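Local coordinates for protein dipicolinate synthase, B chain (Bacillus cereus, PDB 3MCU) that probably works together with the DpaA subunit to oxidise dihydrodipicolinate to dipicolinate, an NADP-linked step of sporulation, at residues D[139-142]-D[143-147]; D[178-181]-D[182-185]; D[184-187]-D[188-192]. All coordinates share one frame; numbering follows the deposited sequence.

Overall arrangement
The three contacts are local: contact 1 closes before the other two open, while contacts 2 and 3 overlap by two residues, and none encloses or crosses another. Contact 1 (139-142 with 143-147) links successive turns of helix 138-145, which connects the parallel strands 124-130 and 150-156. Contact 2 (178-181 with 182-185) ends helix 174-181 in a tight turn. Contact 3 (184-187 with 188-192) begins on the shared G184 and K185 and lays the chain between helix 174-181 and strand 150-156. Contacts 2 and 3 have centres about 10 Å apart and also pack together through E180 and L187. Contact 1 lies about 14 Å from contact 3, centre to centre, and both reach the second subunit.

Contact 1 (D[139-142]-D[143-147]); sequences VNLM and RLMAT
V139 to M142 offer their carbonyls to the amides four residues on: R143 N reaches V139 O at 3.0 Å, L144 N reaches N140 O at 3.2 Å, M145 N reaches L141 O at 2.9 Å and A146 N reaches M142 O at 3.1 Å. On one flank the R143 chain bends at chi3 (-45°) and folds back over the preceding turn. There its NH1 makes a weak bond of 2.9 Å to N140 OD1, while NH2 comes tightly against V139 CG1 at 3.2 Å. The amide and guanidinium planes stand 70° apart, and V139 O sits over a guanidinium face. N140 is steadied from its other end, where ND2 bonds N137 OD1. This helix, 138-145, is the connection of a beta-alpha-beta unit between parallel strands 124-130 and 150-156; L141, L144 and M145 pack on the latter strand. L141 and M145, a selenomethionine, run side by side, CD2 to CG 3.9 Å. Selenomethionine M142 also points the same way as M145, and these two pack on G138 and L134 of the second subunit, respectively.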
loop_
_atom_site.group_PDB
_atom_site.type_symbol
_atom_site.label_atom_id
_atom_site.label_comp_id
_atom_site.label_asym_id
_atom_site.label_seq_id
_atom_site.Cartn_x
_atom_site.Cartn_y
_atom_site.Cartn_z
ATOM N N VAL D 139 -2.514 1.370 9.232
ATOM C CA VAL D 139 -2.341 1.889 7.873
ATOM C C VAL D 139 -3.681 2.289 7.276
ATOM O O VAL D 139 -3.759 3.219 6.487
ATOM C CB VAL D 139 -1.643 0.857 6.971
ATOM C CG1 VAL D 139 -1.682 1.302 5.520
ATOM C CG2 VAL D 139 -0.204 0.684 7.403
ATOM N N ASN D 140 -4.748 1.619 7.680
ATOM C CA ASN D 140 -6.073 1.990 7.193
ATOM C C ASN D 140 -6.541 3.289 7.815
ATOM O O ASN D 140 -7.079 4.163 7.134
ATOM C CB ASN D 140 -7.070 0.864 7.463
ATOM C CG ASN D 140 -6.842 -0.337 6.547
ATOM O OD1 ASN D 140 -6.470 -0.169 5.376
ATOM N ND2 ASN D 140 -7.051 -1.536 7.070
ATOM N N LEU D 141 -6.316 3.404 9.122
ATOM C CA LEU D 141 -6.623 4.605 9.860
ATOM C C LEU D 141 -5.929 5.802 9.207
ATOM O O LEU D 141 -6.565 6.804 8.882
ATOM C CB LEU D 141 -6.183 4.437 11.324
ATOM C CG LEU D 141 -6.761 5.403 12.366
ATOM C CD1 LEU D 141 -6.531 4.860 13.814
ATOM C CD2 LEU D 141 -6.165 6.767 12.210
HETATM N N MSE D 142 -4.619 5.696 9.022
HETATM C CA MSE D 142 -3.839 6.810 8.483
HETATM C C MSE D 142 -4.153 7.134 7.039
HETATM O O MSE D 142 -3.994 8.280 6.633
HETATM C CB MSE D 142 -2.336 6.580 8.647
HETATM C CG MSE D 142 -1.873 6.707 10.085
HETATM SE SE MSE D 142 -2.393 8.419 10.866
HETATM C CE MSE D 142 -1.123 8.346 12.368
ATOM N N ARG D 143 -4.591 6.142 6.267
ATOM C CA ARG D 143 -4.926 6.387 4.867
ATOM C C ARG D 143 -6.150 7.307 4.846
ATOM O O ARG D 143 -6.192 8.294 4.105
ATOM C CB ARG D 143 -5.170 5.070 4.085
ATOM C CG ARG D 143 -5.652 5.276 2.627
ATOM C CD ARG D 143 -5.722 3.955 1.812
ATOM N NE ARG D 143 -4.516 3.160 2.030
ATOM C CZ ARG D 143 -4.483 1.961 2.624
ATOM N NH1 ARG D 143 -5.603 1.360 3.037
ATOM N NH2 ARG D 143 -3.319 1.349 2.790
ATOM N N LEU D 144 -7.120 7.000 5.702
ATOM C CA LEU D 144 -8.320 7.818 5.861
ATOM C C LEU D 144 -8.009 9.215 6.403
ATOM O O LEU D 144 -8.482 10.223 5.860
ATOM C CB LEU D 144 -9.320 7.121 6.778
ATOM C CG LEU D 144 -9.920 5.826 6.225
ATOM C CD1 LEU D 144 -10.658 5.023 7.307
ATOM C CD2 LEU D 144 -10.831 6.127 5.051
HETATM N N MSE D 145 -7.229 9.276 7.476
HETATM C CA MSE D 145 -6.818 10.557 8.051
HETATM C C MSE D 145 -6.310 11.464 6.947
HETATM O O MSE D 145 -6.564 12.660 6.968
HETATM C CB MSE D 145 -5.691 10.381 9.074
HETATM C CG MSE D 145 -6.113 10.331 10.536
HETATM SE SE MSE D 145 -6.623 12.089 11.254
HETATM C CE MSE D 145 -5.107 13.139 10.643
ATOM N N ALA D 146 -5.554 10.899 6.009
ATOM C CA ALA D 146 -4.935 11.708 4.954
ATOM C C ALA D 146 -5.860 12.071 3.777
ATOM O O ALA D 146 -5.482 12.869 2.937
ATOM C CB ALA D 146 -3.650 11.004 4.407
ATOM N N THR D 147 -7.063 11.500 3.734
ATOM C CA THR D 147 -7.953 11.555 2.557
ATOM C C THR D 147 -8.928 12.753 2.509
ATOM O O THR D 147 -9.471 13.170 3.529
ATOM C CB THR D 147 -8.769 10.243 2.471
ATOM O OG1 THR D 147 -7.855 9.145 2.375
ATOM C CG2 THR D 147 -9.715 10.245 1.249
#

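Contact 2 (D[178-181]-D[182-185]); sequences VLEA and LQGK
A Schellman motif ends helix 174-181, with E180 and A181 supplying the carbonyls and G184 and K185 the amides. K185 N reaches back to E180 O at 2.8 Å (160° at the hydrogen), and inside that loop G184 N meets A181 O at 2.7 Å, closing a type I turn from A181 to G184. The positive phi of G184, 70°, steers the following amide, K185 N, back to E180 O. One regular helical bond precedes the cap, L182 N to V178 O at 3.0 Å. On the same flank the V178 and L182 side chains lie side by side, CG2 to CD1 4.0 Å, and both also touch L3. Q183 extends beyond CG (chi2 178°), which carries its amide back along the helix to a long, weak bond from NE2 to L179 O of 3.4 Å. The E180 side chain crosses that of Q183 at a slant; OE2 stays 3.8 Å from Q183 NE2, near but not bonded. E180 OE1 and K185 NZ, of opposite charge, stay 4.6 Å apart, so any attraction there is probably modest. Paired 6→1 and 5→2 bonds about a glycine in the left-handed helical conformation are the signature of the Schellman C-cap.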
loop_
_atom_site.group_PDB
_atom_site.type_symbol
_atom_site.label_atom_id
_atom_site.label_comp_id
_atom_site.label_asym_id
_atom_site.label_seq_id
_atom_site.Cartn_x
_atom_site.Cartn_y
_atom_site.Cartn_z
ATOM N N VAL D 178 -18.177 17.237 14.100
ATOM C CA VAL D 178 -18.935 17.515 12.896
ATOM C C VAL D 178 -19.128 19.021 12.640
ATOM O O VAL D 178 -19.203 19.434 11.502
ATOM C CB VAL D 178 -20.241 16.678 12.737
ATOM C CG1 VAL D 178 -20.313 15.546 13.743
ATOM C CG2 VAL D 178 -21.485 17.564 12.710
ATOM N N LEU D 179 -19.145 19.833 13.696
ATOM C CA LEU D 179 -19.201 21.285 13.534
ATOM C C LEU D 179 -17.989 21.803 12.774
ATOM O O LEU D 179 -18.121 22.637 11.880
ATOM C CB LEU D 179 -19.304 21.990 14.885
ATOM C CG LEU D 179 -20.723 22.205 15.404
ATOM C CD1 LEU D 179 -20.736 22.636 16.887
ATOM C CD2 LEU D 179 -21.431 23.223 14.514
ATOM N N GLU D 180 -16.804 21.309 13.130
ATOM C CA GLU D 180 -15.590 21.678 12.398
ATOM C C GLU D 180 -15.594 21.106 10.976
ATOM O O GLU D 180 -15.134 21.760 10.036
ATOM C CB GLU D 180 -14.328 21.215 13.145
ATOM C CG GLU D 180 -14.040 21.938 14.466
ATOM C CD GLU D 180 -14.080 23.467 14.353
ATOM O OE1 GLU D 180 -13.316 24.035 13.536
ATOM O OE2 GLU D 180 -14.874 24.098 15.103
ATOM N N ALA D 181 -16.091 19.881 10.825
ATOM C CA ALA D 181 -16.053 19.216 9.523
ATOM C C ALA D 181 -16.934 19.934 8.511
ATOM O O ALA D 181 -16.583 20.001 7.351
ATOM C CB ALA D 181 -16.461 17.725 9.626
ATOM N N LEU D 182 -18.079 20.451 8.949
ATOM C CA LEU D 182 -18.951 21.224 8.054
ATOM C C LEU D 182 -18.261 22.470 7.497
ATOM O O LEU D 182 -18.649 22.981 6.447
ATOM C CB LEU D 182 -20.254 21.600 8.758
ATOM C CG LEU D 182 -21.110 20.380 9.110
ATOM C CD1 LEU D 182 -22.097 20.683 10.255
ATOM C CD2 LEU D 182 -21.806 19.858 7.833
ATOM N N GLN D 183 -17.240 22.949 8.200
ATOM C CA GLN D 183 -16.392 24.035 7.717
ATOM C C GLN D 183 -15.161 23.509 7.012
ATOM O O GLN D 183 -14.260 24.278 6.654
ATOM C CB GLN D 183 -15.925 24.888 8.889
ATOM C CG GLN D 183 -17.045 25.483 9.701
ATOM C CD GLN D 183 -16.518 26.270 10.875
ATOM O OE1 GLN D 183 -16.093 27.415 10.720
ATOM N NE2 GLN D 183 -16.531 25.662 12.059
ATOM N N GLY D 184 -15.098 22.193 6.845
ATOM C CA GLY D 184 -13.926 21.567 6.251
ATOM C C GLY D 184 -12.665 21.588 7.102
ATOM O O GLY D 184 -11.553 21.629 6.571
ATOM N N LYS D 185 -12.818 21.554 8.424
ATOM C CA LYS D 185 -11.655 21.557 9.297
ATOM C C LYS D 185 -11.651 20.337 10.204
ATOM O O LYS D 185 -12.711 19.857 10.626
ATOM C CB LYS D 185 -11.620 22.814 10.153
ATOM C CG LYS D 185 -12.241 24.039 9.507
ATOM C CD LYS D 185 -11.346 24.637 8.427
ATOM C CE LYS D 185 -10.538 25.783 9.015
ATOM N NZ LYS D 185 -11.325 26.429 10.118
#

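Contact 3 (D[184-187]-D[188-192]); sequences GKQL and QPVVV
The carboxamide of Q186 has the V190 CG2 methyl over one face, almost directly above its nitrogen, 3.1 Å from NE2 to CG2. The two side chains cross at about a right angle, and CG2 is 3.6 Å from Q186 CD. In the amide plane lies L187 O, which takes a nearly straight bond (174°) from Q186 NE2 at 3.1 Å. NE2 also donates to F152 O, so two carbonyls fix the rotation of the amide. A bend at chi2 (60°) swings the Q186 amide to these partners. The second flat group, the Q188 carboxamide, is turned 65° from that of Q186. Q188 CG packs 3.6 Å from Q186 O, its chain crossing the Q186 side chain roughly at right angles. No backbone hydrogen bond joins the two segments; instead V190 CB comes to 3.7 Å from L187 O, beyond the cis peptide that precedes P189. Q188 and P189 pack on Q157 of the second subunit. L187 leans on D176, T177 and E180 of helix 174-181 and on P154, while Q186 touches Y151 and V190 shares a backbone hydrogen bond with F155, so the chain from Q186 to V190 runs between that helix and strand 150-156.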
loop_
_atom_site.group_PDB
_atom_site.type_symbol
_atom_site.label_atom_id
_atom_site.label_comp_id
_atom_site.label_asym_id
_atom_site.label_seq_id
_atom_site.Cartn_x
_atom_site.Cartn_y
_atom_site.Cartn_z
ATOM N N GLY D 184 -15.098 22.193 6.845
ATOM C CA GLY D 184 -13.926 21.567 6.251
ATOM C C GLY D 184 -12.665 21.588 7.102
ATOM O O GLY D 184 -11.553 21.629 6.571
ATOM N N LYS D 185 -12.818 21.554 8.424
ATOM C CA LYS D 185 -11.655 21.557 9.297
ATOM C C LYS D 185 -11.651 20.337 10.204
ATOM O O LYS D 185 -12.711 19.857 10.626
ATOM C CB LYS D 185 -11.620 22.814 10.153
ATOM C CG LYS D 185 -12.241 24.039 9.507
ATOM C CD LYS D 185 -11.346 24.637 8.427
ATOM C CE LYS D 185 -10.538 25.783 9.015
ATOM N NZ LYS D 185 -11.325 26.429 10.118
ATOM N N GLN D 186 -10.453 19.851 10.517
ATOM C CA GLN D 186 -10.292 18.777 11.490
ATOM C C GLN D 186 -10.218 19.376 12.904
ATOM O O GLN D 186 -9.388 20.243 13.159
ATOM C CB GLN D 186 -9.038 17.947 11.140
ATOM C CG GLN D 186 -8.600 16.901 12.185
ATOM C CD GLN D 186 -9.666 15.855 12.450
ATOM O OE1 GLN D 186 -10.056 15.102 11.548
ATOM N NE2 GLN D 186 -10.152 15.796 13.699
ATOM N N LEU D 187 -11.094 18.938 13.809
ATOM C CA LEU D 187 -11.035 19.353 15.217
ATOM C C LEU D 187 -9.708 18.967 15.886
ATOM O O LEU D 187 -9.305 17.802 15.837
ATOM C CB LEU D 187 -12.189 18.743 16.011
ATOM C CG LEU D 187 -12.132 19.007 17.530
ATOM C CD1 LEU D 187 -12.242 20.499 17.846
ATOM C CD2 LEU D 187 -13.193 18.225 18.291
ATOM N N GLN D 188 -9.036 19.942 16.503
ATOM C CA GLN D 188 -7.759 19.695 17.169
ATOM C C GLN D 188 -7.890 19.906 18.671
ATOM O O GLN D 188 -8.731 20.683 19.109
ATOM C CB GLN D 188 -6.671 20.629 16.630
ATOM C CG GLN D 188 -6.392 20.532 15.126
ATOM C CD GLN D 188 -5.931 19.153 14.675
ATOM O OE1 GLN D 188 -5.927 18.872 13.491
ATOM N NE2 GLN D 188 -5.544 18.296 15.618
ATOM N N PRO D 189 -7.065 19.210 19.477
ATOM C CA PRO D 189 -6.127 18.147 19.076
ATOM C C PRO D 189 -6.834 16.862 18.675
ATOM O O PRO D 189 -7.825 16.484 19.289
ATOM C CB PRO D 189 -5.288 17.918 20.339
ATOM C CG PRO D 189 -6.138 18.416 21.468
ATOM C CD PRO D 189 -6.918 19.572 20.899
ATOM N N VAL D 190 -6.330 16.194 17.644
ATOM C CA VAL D 190 -7.013 15.020 17.140
ATOM C C VAL D 190 -6.458 13.749 17.791
ATOM O O VAL D 190 -7.158 12.747 17.914
ATOM C CB VAL D 190 -6.970 14.951 15.587
ATOM C CG1 VAL D 190 -5.573 14.552 15.102
ATOM C CG2 VAL D 190 -8.015 13.972 15.059
ATOM N N VAL D 191 -5.208 13.801 18.226
ATOM C CA VAL D 191 -4.601 12.667 18.905
ATOM C C VAL D 191 -4.559 12.932 20.416
ATOM O O VAL D 191 -3.940 13.895 20.861
ATOM C CB VAL D 191 -3.181 12.378 18.366
ATOM C CG1 VAL D 191 -2.554 11.176 19.092
ATOM C CG2 VAL D 191 -3.235 12.130 16.855
ATOM N N VAL D 192 -5.232 12.093 21.195
ATOM C CA VAL D 192 -5.406 12.371 22.631
ATOM C C VAL D 192 -5.182 11.170 23.533
ATOM O O VAL D 192 -5.085 10.039 23.071
ATOM C CB VAL D 192 -6.818 12.899 22.932
ATOM C CG1 VAL D 192 -7.057 14.207 22.214
ATOM C CG2 VAL D 192 -7.860 11.876 22.541
#